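Local structure of aspartate--tRNA(Asp/Asn) ligase (Sulfolobus tokodaii, 1WYD) at residues L139-F144 and I224-E229. The protein probably attaches L-aspartate to both tRNA(Asp) and tRNA(Asn), first activating the amino acid with ATP to aspartyl-AMP. Numbering follows the deposited sequence.
Sequences LALKAF and ISMDVE
The terminal methyl of Met226, rather than its sulfur, meets the Phe144 ring: CE lies 3.9 Å from the ring centroid and 22° off the ring normal, a CH-pi contact over one face. It sits nearer the substituted side of the ring, 3.7 Å from Phe144 CG. The sulfur of this Met-aromatic pair stands farther off, with SD 5.1 Å from the centroid. The two side chains run past each other in opposite directions; a bend at chi3 (78°) turns Met226 CE back onto the ring. The same methyl touches Leu141, whose CD2 is 3.9 Å from Met226 CE. At the far end of the ring, Phe144 CZ meets Val228 CG2 at 3.8 Å, so Met226 and Val228, two residues apart, both reach the one aromatic group. An alanine in place of Phe144 would probably leave Met226 CE without its aromatic partner and open a gap beside Val228 CG2. Helix 128-150 packs on strand 222-231 of the class II synthetase sheet, the short segments running nearly parallel (7°) with axes 11.5 Å apart. No hydrogen bond joins them, and every touching residue is buried. Asp227 points away from the helix and forms a salt bridge with Lys192 of the predicted aspartate-binding region, consistent with the helix backing the active-site sheet through a contact that rests on dispersion and CH-pi.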
loop_
_atom_site.group_PDB
_atom_site.type_symbol
_atom_site.label_atom_id
_atom_site.label_comp_id
_atom_site.label_asym_id
_atom_site.label_seq_id
_atom_site.Cartn_x
_atom_site.Cartn_y
_atom_site.Cartn_z
ATOM N N LEU B 139 -1.405 10.339 6.941
ATOM C CA LEU B 139 -2.589 11.137 6.694
ATOM C C LEU B 139 -2.619 11.458 5.229
ATOM O O LEU B 139 -3.692 11.632 4.650
ATOM C CB LEU B 139 -2.453 12.439 7.485
ATOM C CG LEU B 139 -3.325 12.866 8.667
ATOM C CD1 LEU B 139 -3.990 11.722 9.472
ATOM C CD2 LEU B 139 -2.537 13.884 9.577
ATOM N N ALA B 140 -1.444 11.576 4.599
ATOM C CA ALA B 140 -1.459 11.934 3.199
ATOM C C ALA B 140 -1.967 10.762 2.354
ATOM O O ALA B 140 -2.572 10.950 1.303
ATOM C CB ALA B 140 -0.104 12.365 2.757
ATOM N N LEU B 141 -1.712 9.554 2.819
ATOM C CA LEU B 141 -2.103 8.385 2.053
ATOM C C LEU B 141 -3.611 8.125 2.188
ATOM O O LEU B 141 -4.300 7.726 1.219
ATOM C CB LEU B 141 -1.266 7.159 2.479
ATOM C CG LEU B 141 0.244 7.239 2.118
ATOM C CD1 LEU B 141 1.069 6.327 3.024
ATOM C CD2 LEU B 141 0.518 6.892 0.657
ATOM N N LYS B 142 -4.093 8.338 3.406
ATOM C CA LYS B 142 -5.495 8.219 3.740
ATOM C C LYS B 142 -6.282 9.174 2.826
ATOM O O LYS B 142 -7.228 8.755 2.172
ATOM C CB LYS B 142 -5.696 8.543 5.242
ATOM C CG LYS B 142 -7.038 8.124 5.799
ATOM C CD LYS B 142 -7.603 9.114 6.836
ATOM C CE LYS B 142 -7.570 10.571 6.318
ATOM N NZ LYS B 142 -8.625 11.462 6.895
ATOM N N ALA B 143 -5.834 10.421 2.722
ATOM C CA ALA B 143 -6.579 11.441 1.973
ATOM C C ALA B 143 -6.521 11.134 0.503
ATOM O O ALA B 143 -7.459 11.466 -0.247
ATOM C CB ALA B 143 -6.039 12.854 2.223
ATOM N N PHE B 144 -5.427 10.490 0.094
ATOM C CA PHE B 144 -5.227 10.126 -1.299
ATOM C C PHE B 144 -6.261 9.076 -1.664
ATOM O O PHE B 144 -6.896 9.163 -2.689
ATOM C CB PHE B 144 -3.796 9.585 -1.471
ATOM C CG PHE B 144 -3.511 8.958 -2.816
ATOM C CD1 PHE B 144 -3.238 9.764 -3.932
ATOM C CD2 PHE B 144 -3.456 7.552 -2.955
ATOM C CE1 PHE B 144 -2.953 9.218 -5.164
ATOM C CE2 PHE B 144 -3.163 6.967 -4.205
ATOM C CZ PHE B 144 -2.889 7.819 -5.324
ATOM N N ILE B 224 8.434 4.973 -2.951
ATOM C CA ILE B 224 7.007 4.689 -3.045
ATOM C C ILE B 224 6.331 5.545 -4.094
ATOM O O ILE B 224 6.465 6.758 -4.101
ATOM C CB ILE B 224 6.340 4.937 -1.665
ATOM C CG1 ILE B 224 7.105 4.141 -0.582
ATOM C CG2 ILE B 224 4.847 4.650 -1.712
ATOM C CD1 ILE B 224 7.005 2.669 -0.721
ATOM N N SER B 225 5.607 4.890 -4.987
ATOM C CA SER B 225 4.974 5.518 -6.108
ATOM C C SER B 225 3.451 5.399 -5.883
ATOM O O SER B 225 2.952 4.356 -5.435
ATOM C CB SER B 225 5.470 4.821 -7.381
ATOM O OG SER B 225 4.776 5.189 -8.579
ATOM N N MET B 226 2.745 6.506 -6.164
ATOM C CA MET B 226 1.300 6.632 -6.000
ATOM C C MET B 226 0.703 6.785 -7.397
ATOM O O MET B 226 0.764 7.872 -7.999
ATOM C CB MET B 226 0.962 7.856 -5.142
ATOM C CG MET B 226 1.814 8.009 -3.851
ATOM S SD MET B 226 1.679 9.610 -3.048
ATOM C CE MET B 226 0.101 9.472 -2.218
ATOM N N ASP B 227 0.089 5.709 -7.877
ATOM C CA ASP B 227 -0.295 5.553 -9.290
ATOM C C ASP B 227 -1.771 5.419 -9.491
ATOM O O ASP B 227 -2.476 4.764 -8.684
ATOM C CB ASP B 227 0.372 4.317 -9.909
ATOM C CG ASP B 227 1.804 4.569 -10.256
ATOM O OD1 ASP B 227 2.083 5.136 -11.351
ATOM O OD2 ASP B 227 2.724 4.268 -9.490
ATOM N N VAL B 228 -2.226 5.963 -10.614
ATOM C CA VAL B 228 -3.637 6.043 -10.922
ATOM C C VAL B 228 -3.805 5.897 -12.400
ATOM O O VAL B 228 -3.083 6.522 -13.161
ATOM C CB VAL B 228 -4.162 7.396 -10.456
ATOM C CG1 VAL B 228 -5.568 7.680 -10.993
ATOM C CG2 VAL B 228 -4.096 7.459 -8.934
ATOM N N GLU B 229 -4.757 5.079 -12.815
ATOM C CA GLU B 229 -4.969 4.826 -14.227
ATOM C C GLU B 229 -6.475 4.827 -14.420
ATOM O O GLU B 229 -7.192 4.202 -13.646
ATOM C CB GLU B 229 -4.324 3.478 -14.659
ATOM C CG GLU B 229 -3.975 3.367 -16.151
ATOM C CD GLU B 229 -2.940 4.389 -16.651
ATOM O OE1 GLU B 229 -2.900 4.678 -17.864
ATOM O OE2 GLU B 229 -2.124 4.901 -15.853
#